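PDB 2E0I: 432aa long hypothetical deoxyribodipyrimidine photolyase from Sulfolobus tokodaii, which probably repairs pyrimidine dimers in DNA by light-driven catalysis with bound FAD, a second FAD being a likely light-harvesting cofactor. Local coordinates for residues Leu244-Arg247 with Asp248-Leu252; Asn349-Ile353 with Ala354-Val358; Val364-Pro367 with Trp368-Gln371. All coordinates share one frame; numbering follows the deposited sequence.

Contact 1 of 3, residues Leu244-Arg247 with Asp248-Leu252; sequences LYWR and DFFTL. With FAD (flavin-adenine dinucleotide), chain E.
Trp246, Phe249 and Phe250 form an aromatic cluster on helix 238-256, one of the walls of the FAD pocket, and illustrate how side chains three and four residues apart can turn a helix flank into a cofactor surface. The indole of Trp246 meets both phenyl rings with its six-membered part. Its CE3 meets Phe250 CE2 at 3.3 Å, the two rings crossing obliquely with planes 38° apart, while Trp246 CZ3 lies 3.9 Å from Phe249 CD2 and those two planes are nearly perpendicular. With CG anti to the backbone N (chi1 -176°) in Phe249 but anti to the carbonyl carbon in Phe250, the phenyls approach the same CE3-CZ3 side of the indole from different directions, and Phe249 CD2 rests over one face of the Phe250 ring.

Two of the three border the adenine. Phe250 presents its rim to that base, CE2 lying 3.8 Å from FAD N1A, and Trp246 CB is 3.7 Å from FAD C2A. Arg247 bends at its second and third torsions to bring NE to the ribose hydroxyl O2B in a weak hydrogen bond of 3.4 Å. At the other end of that residue, Arg247 O takes two hydrogen bonds, from Thr251 N and from Thr251 OG1 at 2.8 Å, arriving from opposite faces of the carbonyl plane. Outside the segments, Phe140 stacks on Trp246, and the carboxylate of Asp248 accepts from Leu129 N and Thr130 N. The chemistry divides: apolar carbons border the adenine, a weak polar grip reaches the ribose, and the hydroxyl of Thr251 is spent on the helix itself.

Contact 2 of 3, residues Asn349-Ile353 with Ala354-Val358; sequences NWQWI and ASTGV. With FAD (flavin-adenine dinucleotide), chain E.
Two torsions bring Gln351 and Thr356 together at the end of helix 343-353: CG of the glutamine lies anti to the carbonyl carbon (chi1 -58°) before the chain bends at chi2, and the threonine places OG1 between its backbone N and carbonyl carbon (chi1 63°). The side chains cross at about a right angle, and Thr356 OG1 donates to Gln351 OE1 over 2.8 Å, in the carbonyl plane and on a lone pair. The same amide oxygen accepts from Tyr265 N, while Gln351 NE2 reaches Asn347 OD1. A leucine in place of Gln351 would lack the amide and is likely to leave Thr356 OG1 and Tyr265 N without their shared acceptor, freeing the threonine hydroxyl to turn.

The backbone closes in a Schellman motif. Ser355 has positive phi, Thr356 N bonds to Gln351 O at 2.9 Å, and Ser355 N bonds to Trp352 O. Gly357 then passes beside Gln351, its CA 3.9 Å from Gln351 CB. Beyond the turn, Val358 CB touches the indole of Trp352 at its edge, 4.2 Å from CD1.

At the other end of this stretch Asn349 reads the adenine: OD1 accepts from FAD N6A at 2.9 Å, and ND2 gives a nearly straight bond to FAD N1A, 3.1 Å long. Its CB meanwhile packs 3.4 Å from FAD C8, so one residue touches both adenine and isoalloxazine of the folded cofactor. Trp350 sets one ring face against the flavin methyl C7M, NE1 being 3.9 Å away. Paired donor and acceptor on Asn349 match the adenine edge, whereas the buried amide of Gln351 has both ends engaged, tying the turn after the helix to Tyr265 and to Asn347.

Contact 3 of 3, residues Val364-Pro367 with Trp368-Gln371; sequences VFNP and WKQQ
Asn366 meets Lys369 through both its amide and its methylene. The amide oxygen OD1 accepts a capping hydrogen bond from Lys369 N, 3.1 Å long and nearly straight at the hydrogen (168°), with the donor standing above the carbonyl plane instead of on a lone pair. The bond depends on chi1: with CG anti to the backbone N (-174°), the amide folds over the first turn. Alongside it, Asn366 CB touches Lys369 CB at 3.6 Å, and Lys369 CD runs on past Asn366 ND2 at 3.7 Å.

The backbone takes over from there: Gln370 N bonds to Asn366 O over 2.7 Å, and Gln371 N to Pro367 O at 2.8 Å. Gln370 bends at chi2 to set OE1 3.9 Å from Phe365 CD1, ring and amide planes lying 51° apart, while Pro367 CB rests over one face of the Trp368 indole.

Residues farther out position these groups. Arg310 NH2 donates to Gln370 OE1, and Gln371 is held by Ile293 N, Ile396 O and His397 ND1. Phe317 meets the Phe365 ring edge-to-face, as Tyr400 does that of Trp368; Trp414, on helix 414-427, touches Asn366 and Pro367. Asparagine at the N-cap, followed by a proline whose missing N-H costs nothing in a first turn that has no preceding carbonyls to bond, is a classic helix start, here opening helix 367-374.

Contacts 1 and 2 are buried and share the cofactor, whereas contact 3 is partly buried, its centre about 25 Å from that of the chain. The first pair meet directly: Phe250 CE2 lies 3.5 Å from Asn349 ND2, and Phe249 CE2 packs 3.7 Å from Val358 CG2, joining helix 238-256 to helix 343-353 and the loop after it. That loop leads on to contact 3, where Phe365 CE2 returns to Ile353 CD1 at 4.0 Å. Chemistry follows place. Mid-helix, aromatic carbons dominate; contact 2 combines base recognition with closure of a helix C-terminus; contact 3 caps the opposite kind of end, an N-terminus, well away from contact 1.

Contact 1 of 3, residues Leu244-Arg247 with Asp248-Leu252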
loop_
_atom_site.group_PDB
_atom_site.type_symbol
_atom_site.label_atom_id
_atom_site.label_comp_id
_atom_site.label_asym_id
_atom_site.label_seq_id
_atom_site.Cartn_x
_atom_site.Cartn_y
_atom_site.Cartn_z
ATOM N N LEU A 244 9.408 -7.754 -5.371
ATOM C CA LEU A 244 9.496 -6.307 -5.448
ATOM C C LEU A 244 8.868 -5.877 -6.767
ATOM O O LEU A 244 8.230 -4.828 -6.863
ATOM C CB LEU A 244 10.959 -5.880 -5.411
ATOM C CG LEU A 244 11.291 -4.573 -4.707
ATOM C CD1 LEU A 244 10.718 -4.575 -3.292
ATOM C CD2 LEU A 244 12.795 -4.428 -4.655
ATOM N N TYR A 245 9.054 -6.704 -7.790
ATOM C CA TYR A 245 8.525 -6.425 -9.120
ATOM C C TYR A 245 7.005 -6.517 -9.163
ATOM O O TYR A 245 6.384 -6.042 -10.111
ATOM C CB TYR A 245 9.162 -7.372 -10.153
ATOM C CG TYR A 245 10.454 -6.841 -10.754
ATOM C CD1 TYR A 245 10.433 -5.808 -11.688
ATOM C CD2 TYR A 245 11.701 -7.352 -10.366
ATOM C CE1 TYR A 245 11.611 -5.287 -12.222
ATOM C CE2 TYR A 245 12.896 -6.843 -10.892
ATOM C CZ TYR A 245 12.844 -5.802 -11.821
ATOM O OH TYR A 245 14.012 -5.246 -12.337
ATOM N N TRP A 246 6.394 -7.116 -8.145
ATOM C CA TRP A 246 4.937 -7.202 -8.129
ATOM C C TRP A 246 4.309 -5.839 -7.892
ATOM O O TRP A 246 3.143 -5.617 -8.215
ATOM C CB TRP A 246 4.443 -8.173 -7.068
ATOM C CG TRP A 246 4.306 -9.574 -7.574
ATOM C CD1 TRP A 246 5.198 -10.588 -7.423
ATOM C CD2 TRP A 246 3.206 -10.115 -8.311
ATOM N NE1 TRP A 246 4.722 -11.730 -8.016
ATOM C CE2 TRP A 246 3.499 -11.466 -8.568
ATOM C CE3 TRP A 246 2.001 -9.588 -8.778
ATOM C CZ2 TRP A 246 2.629 -12.301 -9.271
ATOM C CZ3 TRP A 246 1.136 -10.419 -9.478
ATOM C CH2 TRP A 246 1.456 -11.760 -9.717
ATOM N N ARG A 247 5.086 -4.929 -7.317
ATOM C CA ARG A 247 4.619 -3.580 -7.080
ATOM C C ARG A 247 4.478 -2.860 -8.405
ATOM O O ARG A 247 3.478 -2.187 -8.661
ATOM C CB ARG A 247 5.619 -2.816 -6.244
ATOM C CG ARG A 247 5.711 -3.268 -4.844
ATOM C CD ARG A 247 5.979 -2.069 -3.990
ATOM N NE ARG A 247 5.340 -2.290 -2.715
ATOM C CZ ARG A 247 4.473 -1.488 -2.110
ATOM N NH1 ARG A 247 4.064 -0.325 -2.608
ATOM N NH2 ARG A 247 3.991 -1.900 -0.973
ATOM N N ASP A 248 5.507 -2.976 -9.239
ATOM C CA ASP A 248 5.501 -2.337 -10.549
ATOM C C ASP A 248 4.368 -2.908 -11.385
ATOM O O ASP A 248 3.626 -2.159 -12.037
ATOM C CB ASP A 248 6.824 -2.581 -11.271
ATOM C CG ASP A 248 7.906 -1.590 -10.883
ATOM O OD1 ASP A 248 8.183 -1.427 -9.669
ATOM O OD2 ASP A 248 8.492 -0.979 -11.805
ATOM N N PHE A 249 4.230 -4.233 -11.360
ATOM C CA PHE A 249 3.199 -4.881 -12.142
ATOM C C PHE A 249 1.797 -4.365 -11.861
ATOM O O PHE A 249 1.076 -3.969 -12.780
ATOM C CB PHE A 249 3.209 -6.382 -11.921
ATOM C CG PHE A 249 2.220 -7.106 -12.777
ATOM C CD1 PHE A 249 2.415 -7.205 -14.153
ATOM C CD2 PHE A 249 1.056 -7.627 -12.226
ATOM C CE1 PHE A 249 1.463 -7.807 -14.968
ATOM C CE2 PHE A 249 0.092 -8.233 -13.035
ATOM C CZ PHE A 249 0.295 -8.321 -14.407
ATOM N N PHE A 250 1.394 -4.378 -10.599
ATOM C CA PHE A 250 0.060 -3.913 -10.269
ATOM C C PHE A 250 -0.138 -2.423 -10.513
ATOM O O PHE A 250 -1.213 -2.002 -10.935
ATOM C CB PHE A 250 -0.287 -4.269 -8.833
ATOM C CG PHE A 250 -0.670 -5.714 -8.642
ATOM C CD1 PHE A 250 -1.627 -6.307 -9.458
ATOM C CD2 PHE A 250 -0.096 -6.473 -7.628
ATOM C CE1 PHE A 250 -2.004 -7.634 -9.271
ATOM C CE2 PHE A 250 -0.474 -7.806 -7.433
ATOM C CZ PHE A 250 -1.429 -8.386 -8.259
ATOM N N THR A 251 0.892 -1.629 -10.265
ATOM C CA THR A 251 0.822 -0.187 -10.488
ATOM C C THR A 251 0.574 0.090 -11.970
ATOM O O THR A 251 -0.347 0.832 -12.324
ATOM C CB THR A 251 2.144 0.500 -10.070
ATOM O OG1 THR A 251 2.293 0.402 -8.652
ATOM C CG2 THR A 251 2.170 1.961 -10.504
ATOM N N LEU A 252 1.407 -0.508 -12.828
ATOM C CA LEU A 252 1.297 -0.345 -14.276
ATOM C C LEU A 252 -0.008 -0.939 -14.796
ATOM O O LEU A 252 -0.646 -0.384 -15.687
ATOM C CB LEU A 252 2.496 -1.000 -14.960
ATOM C CG LEU A 252 3.805 -0.231 -14.777
ATOM C CD1 LEU A 252 4.929 -0.975 -15.457
ATOM C CD2 LEU A 252 3.672 1.166 -15.364
HETATM P PA FAD E . 7.341 -9.330 2.605
HETATM O O1A FAD E . 8.413 -9.187 3.616
HETATM O O2A FAD E . 7.022 -10.575 1.874
HETATM O O5B FAD E . 8.143 -8.562 1.439
HETATM C C5B FAD E . 7.877 -8.804 0.055
HETATM C C4B FAD E . 7.840 -7.479 -0.708
HETATM O O4B FAD E . 7.558 -7.684 -2.103
HETATM C C3B FAD E . 6.720 -6.597 -0.151
HETATM O O3B FAD E . 7.279 -5.707 0.819
HETATM C C2B FAD E . 6.351 -5.791 -1.394
HETATM O O2B FAD E . 7.355 -4.807 -1.648
HETATM C C1B FAD E . 6.411 -6.890 -2.455
HETATM N N9A FAD E . 5.200 -7.746 -2.435
HETATM C C8A FAD E . 5.059 -8.921 -1.824
HETATM N N7A FAD E . 3.863 -9.432 -2.110
HETATM C C5A FAD E . 3.233 -8.575 -2.908
HETATM C C6A FAD E . 1.987 -8.543 -3.526
HETATM N N6A FAD E . 1.132 -9.552 -3.390
HETATM N N1A FAD E . 1.658 -7.480 -4.274
HETATM C C2A FAD E . 2.490 -6.466 -4.440
HETATM N N3A FAD E . 3.683 -6.465 -3.873
HETATM C C4A FAD E . 4.081 -7.494 -3.109
HETATM N N1 FAD E . 0.816 -4.284 -0.382
HETATM C C2 FAD E . 0.907 -2.895 -0.229
HETATM O O2 FAD E . 2.003 -2.343 -0.153
HETATM N N3 FAD E . -0.258 -2.128 -0.105
HETATM C C4 FAD E . -1.506 -2.762 -0.127
HETATM O O4 FAD E . -2.531 -2.084 -0.076
HETATM C C4X FAD E . -1.589 -4.144 -0.263
HETATM N N5 FAD E . -2.839 -4.770 -0.195
HETATM C C5X FAD E . -2.943 -6.158 -0.351
HETATM C C6 FAD E . -4.198 -6.755 -0.297
HETATM C C7 FAD E . -4.319 -8.127 -0.486
HETATM C C7M FAD E . -5.716 -8.753 -0.451
HETATM C C8 FAD E . -3.183 -8.900 -0.720
HETATM C C8M FAD E . -3.287 -10.408 -0.959
HETATM C C9 FAD E . -1.931 -8.293 -0.771
HETATM C C9A FAD E . -1.799 -6.918 -0.594
HETATM N N10 FAD E . -0.542 -6.289 -0.664
HETATM C C10 FAD E . -0.436 -4.914 -0.397
HETATM C "C1'" FAD E . 0.675 -7.080 -0.979
HETATM C "C2'" FAD E . 1.464 -7.683 0.186
HETATM O "O2'" FAD E . 0.604 -8.459 1.025
HETATM C "C3'" FAD E . 2.192 -6.622 1.015
HETATM O "O3'" FAD E . 3.007 -5.826 0.152
HETATM C "C4'" FAD E . 3.092 -7.264 2.074
HETATM O "O4'" FAD E . 2.320 -8.113 2.929
HETATM C "C5'" FAD E . 3.792 -6.198 2.919
HETATM O "O5'" FAD E . 4.555 -6.794 3.974
HETATM P P FAD E . 6.132 -7.081 3.817
HETATM O O1P FAD E . 6.775 -5.841 3.328
HETATM O O2P FAD E . 6.600 -7.653 5.099
HETATM O O3P FAD E . 6.194 -8.197 2.655
#

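Contact 2 of 3, residues Asn349-Ile353 with Ala354-Val358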
loop_
_atom_site.group_PDB
_atom_site.type_symbol
_atom_site.label_atom_id
_atom_site.label_comp_id
_atom_site.label_asym_id
_atom_site.label_seq_id
_atom_site.Cartn_x
_atom_site.Cartn_y
_atom_site.Cartn_z
ATOM N N ASN A 349 -4.355 -6.861 -6.010
ATOM C CA ASN A 349 -4.394 -8.054 -5.187
ATOM C C ASN A 349 -5.804 -8.554 -4.915
ATOM O O ASN A 349 -6.047 -9.756 -4.982
ATOM C CB ASN A 349 -3.647 -7.797 -3.886
ATOM C CG ASN A 349 -2.152 -8.069 -4.010
ATOM O OD1 ASN A 349 -1.721 -9.218 -3.965
ATOM N ND2 ASN A 349 -1.361 -7.014 -4.174
ATOM N N TRP A 350 -6.739 -7.652 -4.620
ATOM C CA TRP A 350 -8.104 -8.089 -4.359
ATOM C C TRP A 350 -8.700 -8.775 -5.575
ATOM O O TRP A 350 -9.265 -9.867 -5.475
ATOM C CB TRP A 350 -9.000 -6.918 -3.944
ATOM C CG TRP A 350 -8.936 -6.633 -2.472
ATOM C CD1 TRP A 350 -8.147 -5.707 -1.844
ATOM C CD2 TRP A 350 -9.631 -7.337 -1.433
ATOM N NE1 TRP A 350 -8.306 -5.798 -0.475
ATOM C CE2 TRP A 350 -9.210 -6.789 -0.198
ATOM C CE3 TRP A 350 -10.563 -8.379 -1.426
ATOM C CZ2 TRP A 350 -9.689 -7.247 1.024
ATOM C CZ3 TRP A 350 -11.041 -8.837 -0.209
ATOM C CH2 TRP A 350 -10.604 -8.272 0.999
ATOM N N GLN A 351 -8.564 -8.145 -6.731
ATOM C CA GLN A 351 -9.114 -8.727 -7.942
ATOM C C GLN A 351 -8.451 -10.058 -8.237
ATOM O O GLN A 351 -9.089 -10.987 -8.713
ATOM C CB GLN A 351 -8.927 -7.773 -9.113
ATOM C CG GLN A 351 -9.571 -6.432 -8.889
ATOM C CD GLN A 351 -10.341 -5.991 -10.090
ATOM O OE1 GLN A 351 -11.122 -6.773 -10.641
ATOM N NE2 GLN A 351 -10.139 -4.737 -10.514
ATOM N N TRP A 352 -7.160 -10.145 -7.960
ATOM C CA TRP A 352 -6.428 -11.375 -8.196
ATOM C C TRP A 352 -7.089 -12.483 -7.394
ATOM O O TRP A 352 -7.420 -13.533 -7.912
ATOM C CB TRP A 352 -4.978 -11.215 -7.743
ATOM C CG TRP A 352 -4.049 -12.299 -8.230
ATOM C CD1 TRP A 352 -3.348 -12.306 -9.400
ATOM C CD2 TRP A 352 -3.738 -13.537 -7.570
ATOM N NE1 TRP A 352 -2.620 -13.468 -9.514
ATOM C CE2 TRP A 352 -2.842 -14.242 -8.406
ATOM C CE3 TRP A 352 -4.130 -14.118 -6.355
ATOM C CZ2 TRP A 352 -2.330 -15.504 -8.068
ATOM C CZ3 TRP A 352 -3.618 -15.376 -6.016
ATOM C CH2 TRP A 352 -2.729 -16.052 -6.871
ATOM N N ILE A 353 -7.281 -12.235 -6.113
ATOM C CA ILE A 353 -7.888 -13.208 -5.231
ATOM C C ILE A 353 -9.326 -13.559 -5.606
ATOM O O ILE A 353 -9.729 -14.715 -5.530
ATOM C CB ILE A 353 -7.827 -12.701 -3.770
ATOM C CG1 ILE A 353 -6.721 -13.436 -3.034
ATOM C CG2 ILE A 353 -9.144 -12.923 -3.059
ATOM C CD1 ILE A 353 -6.937 -14.943 -2.997
ATOM N N ALA A 354 -10.099 -12.557 -6.007
ATOM C CA ALA A 354 -11.492 -12.772 -6.375
ATOM C C ALA A 354 -11.569 -13.369 -7.758
ATOM O O ALA A 354 -12.651 -13.610 -8.283
ATOM C CB ALA A 354 -12.246 -11.448 -6.343
ATOM N N SER A 355 -10.399 -13.614 -8.328
ATOM C CA SER A 355 -10.264 -14.147 -9.673
ATOM C C SER A 355 -11.143 -13.404 -10.675
ATOM O O SER A 355 -11.914 -13.999 -11.429
ATOM C CB SER A 355 -10.513 -15.671 -9.707
ATOM O OG SER A 355 -11.645 -16.054 -8.960
ATOM N N THR A 356 -11.019 -12.081 -10.646
ATOM C CA THR A 356 -11.721 -11.194 -11.560
ATOM C C THR A 356 -10.600 -10.341 -12.119
ATOM O O THR A 356 -10.840 -9.349 -12.796
ATOM C CB THR A 356 -12.715 -10.258 -10.845
ATOM O OG1 THR A 356 -12.006 -9.386 -9.958
ATOM C CG2 THR A 356 -13.735 -11.056 -10.063
ATOM N N GLY A 357 -9.368 -10.746 -11.813
ATOM C CA GLY A 357 -8.201 -10.019 -12.271
ATOM C C GLY A 357 -7.191 -10.792 -13.102
ATOM O O GLY A 357 -7.544 -11.603 -13.955
ATOM N N VAL A 358 -5.916 -10.529 -12.839
ATOM C CA VAL A 358 -4.814 -11.141 -13.566
ATOM C C VAL A 358 -4.714 -12.653 -13.468
ATOM O O VAL A 358 -4.238 -13.303 -14.394
ATOM C CB VAL A 358 -3.487 -10.495 -13.150
ATOM C CG1 VAL A 358 -2.320 -11.405 -13.477
ATOM C CG2 VAL A 358 -3.335 -9.166 -13.880
HETATM P PA FAD E . 7.341 -9.330 2.605
HETATM O O1A FAD E . 8.413 -9.187 3.616
HETATM O O2A FAD E . 7.022 -10.575 1.874
HETATM O O5B FAD E . 8.143 -8.562 1.439
HETATM C C5B FAD E . 7.877 -8.804 0.055
HETATM C C4B FAD E . 7.840 -7.479 -0.708
HETATM O O4B FAD E . 7.558 -7.684 -2.103
HETATM C C3B FAD E . 6.720 -6.597 -0.151
HETATM O O3B FAD E . 7.279 -5.707 0.819
HETATM C C2B FAD E . 6.351 -5.791 -1.394
HETATM O O2B FAD E . 7.355 -4.807 -1.648
HETATM C C1B FAD E . 6.411 -6.890 -2.455
HETATM N N9A FAD E . 5.200 -7.746 -2.435
HETATM C C8A FAD E . 5.059 -8.921 -1.824
HETATM N N7A FAD E . 3.863 -9.432 -2.110
HETATM C C5A FAD E . 3.233 -8.575 -2.908
HETATM C C6A FAD E . 1.987 -8.543 -3.526
HETATM N N6A FAD E . 1.132 -9.552 -3.390
HETATM N N1A FAD E . 1.658 -7.480 -4.274
HETATM C C2A FAD E . 2.490 -6.466 -4.440
HETATM N N3A FAD E . 3.683 -6.465 -3.873
HETATM C C4A FAD E . 4.081 -7.494 -3.109
HETATM N N1 FAD E . 0.816 -4.284 -0.382
HETATM C C2 FAD E . 0.907 -2.895 -0.229
HETATM O O2 FAD E . 2.003 -2.343 -0.153
HETATM N N3 FAD E . -0.258 -2.128 -0.105
HETATM C C4 FAD E . -1.506 -2.762 -0.127
HETATM O O4 FAD E . -2.531 -2.084 -0.076
HETATM C C4X FAD E . -1.589 -4.144 -0.263
HETATM N N5 FAD E . -2.839 -4.770 -0.195
HETATM C C5X FAD E . -2.943 -6.158 -0.351
HETATM C C6 FAD E . -4.198 -6.755 -0.297
HETATM C C7 FAD E . -4.319 -8.127 -0.486
HETATM C C7M FAD E . -5.716 -8.753 -0.451
HETATM C C8 FAD E . -3.183 -8.900 -0.720
HETATM C C8M FAD E . -3.287 -10.408 -0.959
HETATM C C9 FAD E . -1.931 -8.293 -0.771
HETATM C C9A FAD E . -1.799 -6.918 -0.594
HETATM N N10 FAD E . -0.542 -6.289 -0.664
HETATM C C10 FAD E . -0.436 -4.914 -0.397
HETATM C "C1'" FAD E . 0.675 -7.080 -0.979
HETATM C "C2'" FAD E . 1.464 -7.683 0.186
HETATM O "O2'" FAD E . 0.604 -8.459 1.025
HETATM C "C3'" FAD E . 2.192 -6.622 1.015
HETATM O "O3'" FAD E . 3.007 -5.826 0.152
HETATM C "C4'" FAD E . 3.092 -7.264 2.074
HETATM O "O4'" FAD E . 2.320 -8.113 2.929
HETATM C "C5'" FAD E . 3.792 -6.198 2.919
HETATM O "O5'" FAD E . 4.555 -6.794 3.974
HETATM P P FAD E . 6.132 -7.081 3.817
HETATM O O1P FAD E . 6.775 -5.841 3.328
HETATM O O2P FAD E . 6.600 -7.653 5.099
HETATM O O3P FAD E . 6.194 -8.197 2.655
#

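Contact 3 of 3, residues Val364-Pro367 with Trp368-Gln371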
loop_
_atom_site.group_PDB
_atom_site.type_symbol
_atom_site.label_atom_id
_atom_site.label_comp_id
_atom_site.label_asym_id
_atom_site.label_seq_id
_atom_site.Cartn_x
_atom_site.Cartn_y
_atom_site.Cartn_z
ATOM N N VAL A 364 -8.895 -21.597 -4.992
ATOM C CA VAL A 364 -9.577 -21.808 -3.721
ATOM C C VAL A 364 -8.630 -22.366 -2.659
ATOM O O VAL A 364 -7.735 -23.143 -2.968
ATOM C CB VAL A 364 -10.769 -22.771 -3.881
ATOM C CG1 VAL A 364 -10.303 -24.076 -4.447
ATOM C CG2 VAL A 364 -11.428 -23.000 -2.541
ATOM N N PHE A 365 -8.828 -21.955 -1.410
ATOM C CA PHE A 365 -7.998 -22.409 -0.299
ATOM C C PHE A 365 -8.856 -23.071 0.767
ATOM O O PHE A 365 -10.014 -22.706 0.964
ATOM C CB PHE A 365 -7.264 -21.234 0.350
ATOM C CG PHE A 365 -6.303 -20.539 -0.558
ATOM C CD1 PHE A 365 -5.163 -21.193 -1.016
ATOM C CD2 PHE A 365 -6.533 -19.223 -0.958
ATOM C CE1 PHE A 365 -4.263 -20.548 -1.862
ATOM C CE2 PHE A 365 -5.642 -18.566 -1.804
ATOM C CZ PHE A 365 -4.503 -19.229 -2.257
ATOM N N ASN A 366 -8.285 -24.047 1.459
ATOM C CA ASN A 366 -9.001 -24.718 2.526
ATOM C C ASN A 366 -8.605 -24.023 3.824
ATOM O O ASN A 366 -7.480 -24.165 4.300
ATOM C CB ASN A 366 -8.609 -26.186 2.595
ATOM C CG ASN A 366 -9.430 -26.947 3.600
ATOM O OD1 ASN A 366 -9.649 -26.484 4.727
ATOM N ND2 ASN A 366 -9.894 -28.126 3.206
ATOM N N PRO A 367 -9.526 -23.257 4.413
ATOM C CA PRO A 367 -9.249 -22.544 5.657
ATOM C C PRO A 367 -8.542 -23.382 6.704
ATOM O O PRO A 367 -7.502 -22.994 7.218
ATOM C CB PRO A 367 -10.633 -22.111 6.115
ATOM C CG PRO A 367 -11.331 -21.861 4.824
ATOM C CD PRO A 367 -10.921 -23.047 3.987
ATOM N N TRP A 368 -9.103 -24.541 7.012
ATOM C CA TRP A 368 -8.525 -25.402 8.029
ATOM C C TRP A 368 -7.182 -25.991 7.639
ATOM O O TRP A 368 -6.274 -26.061 8.462
ATOM C CB TRP A 368 -9.521 -26.501 8.383
ATOM C CG TRP A 368 -10.854 -25.931 8.696
ATOM C CD1 TRP A 368 -11.915 -25.842 7.852
ATOM C CD2 TRP A 368 -11.237 -25.246 9.903
ATOM N NE1 TRP A 368 -12.937 -25.140 8.448
ATOM C CE2 TRP A 368 -12.549 -24.762 9.706
ATOM C CE3 TRP A 368 -10.597 -24.994 11.128
ATOM C CZ2 TRP A 368 -13.239 -24.034 10.686
ATOM C CZ3 TRP A 368 -11.283 -24.269 12.107
ATOM C CH2 TRP A 368 -12.591 -23.798 11.876
ATOM N N LYS A 369 -7.049 -26.415 6.392
ATOM C CA LYS A 369 -5.786 -26.975 5.936
ATOM C C LYS A 369 -4.716 -25.897 5.992
ATOM O O LYS A 369 -3.619 -26.106 6.512
ATOM C CB LYS A 369 -5.922 -27.511 4.507
ATOM C CG LYS A 369 -6.221 -28.995 4.453
ATOM C CD LYS A 369 -6.477 -29.485 3.042
ATOM C CE LYS A 369 -6.353 -31.010 2.973
ATOM N NZ LYS A 369 -7.085 -31.710 4.084
ATOM N N GLN A 370 -5.065 -24.735 5.460
ATOM C CA GLN A 370 -4.180 -23.585 5.419
ATOM C C GLN A 370 -3.760 -23.202 6.839
ATOM O O GLN A 370 -2.573 -23.056 7.138
ATOM C CB GLN A 370 -4.917 -22.418 4.756
ATOM C CG GLN A 370 -4.028 -21.460 3.998
ATOM C CD GLN A 370 -3.525 -22.054 2.710
ATOM O OE1 GLN A 370 -2.718 -21.453 2.004
ATOM N NE2 GLN A 370 -4.006 -23.245 2.392
ATOM N N GLN A 371 -4.753 -23.039 7.706
ATOM C CA GLN A 371 -4.530 -22.676 9.098
ATOM C C GLN A 371 -3.537 -23.610 9.774
ATOM O O GLN A 371 -2.635 -23.167 10.490
ATOM C CB GLN A 371 -5.853 -22.718 9.869
ATOM C CG GLN A 371 -5.701 -22.507 11.364
ATOM C CD GLN A 371 -7.023 -22.541 12.103
ATOM O OE1 GLN A 371 -7.903 -21.719 11.862
ATOM N NE2 GLN A 371 -7.168 -23.498 13.010
#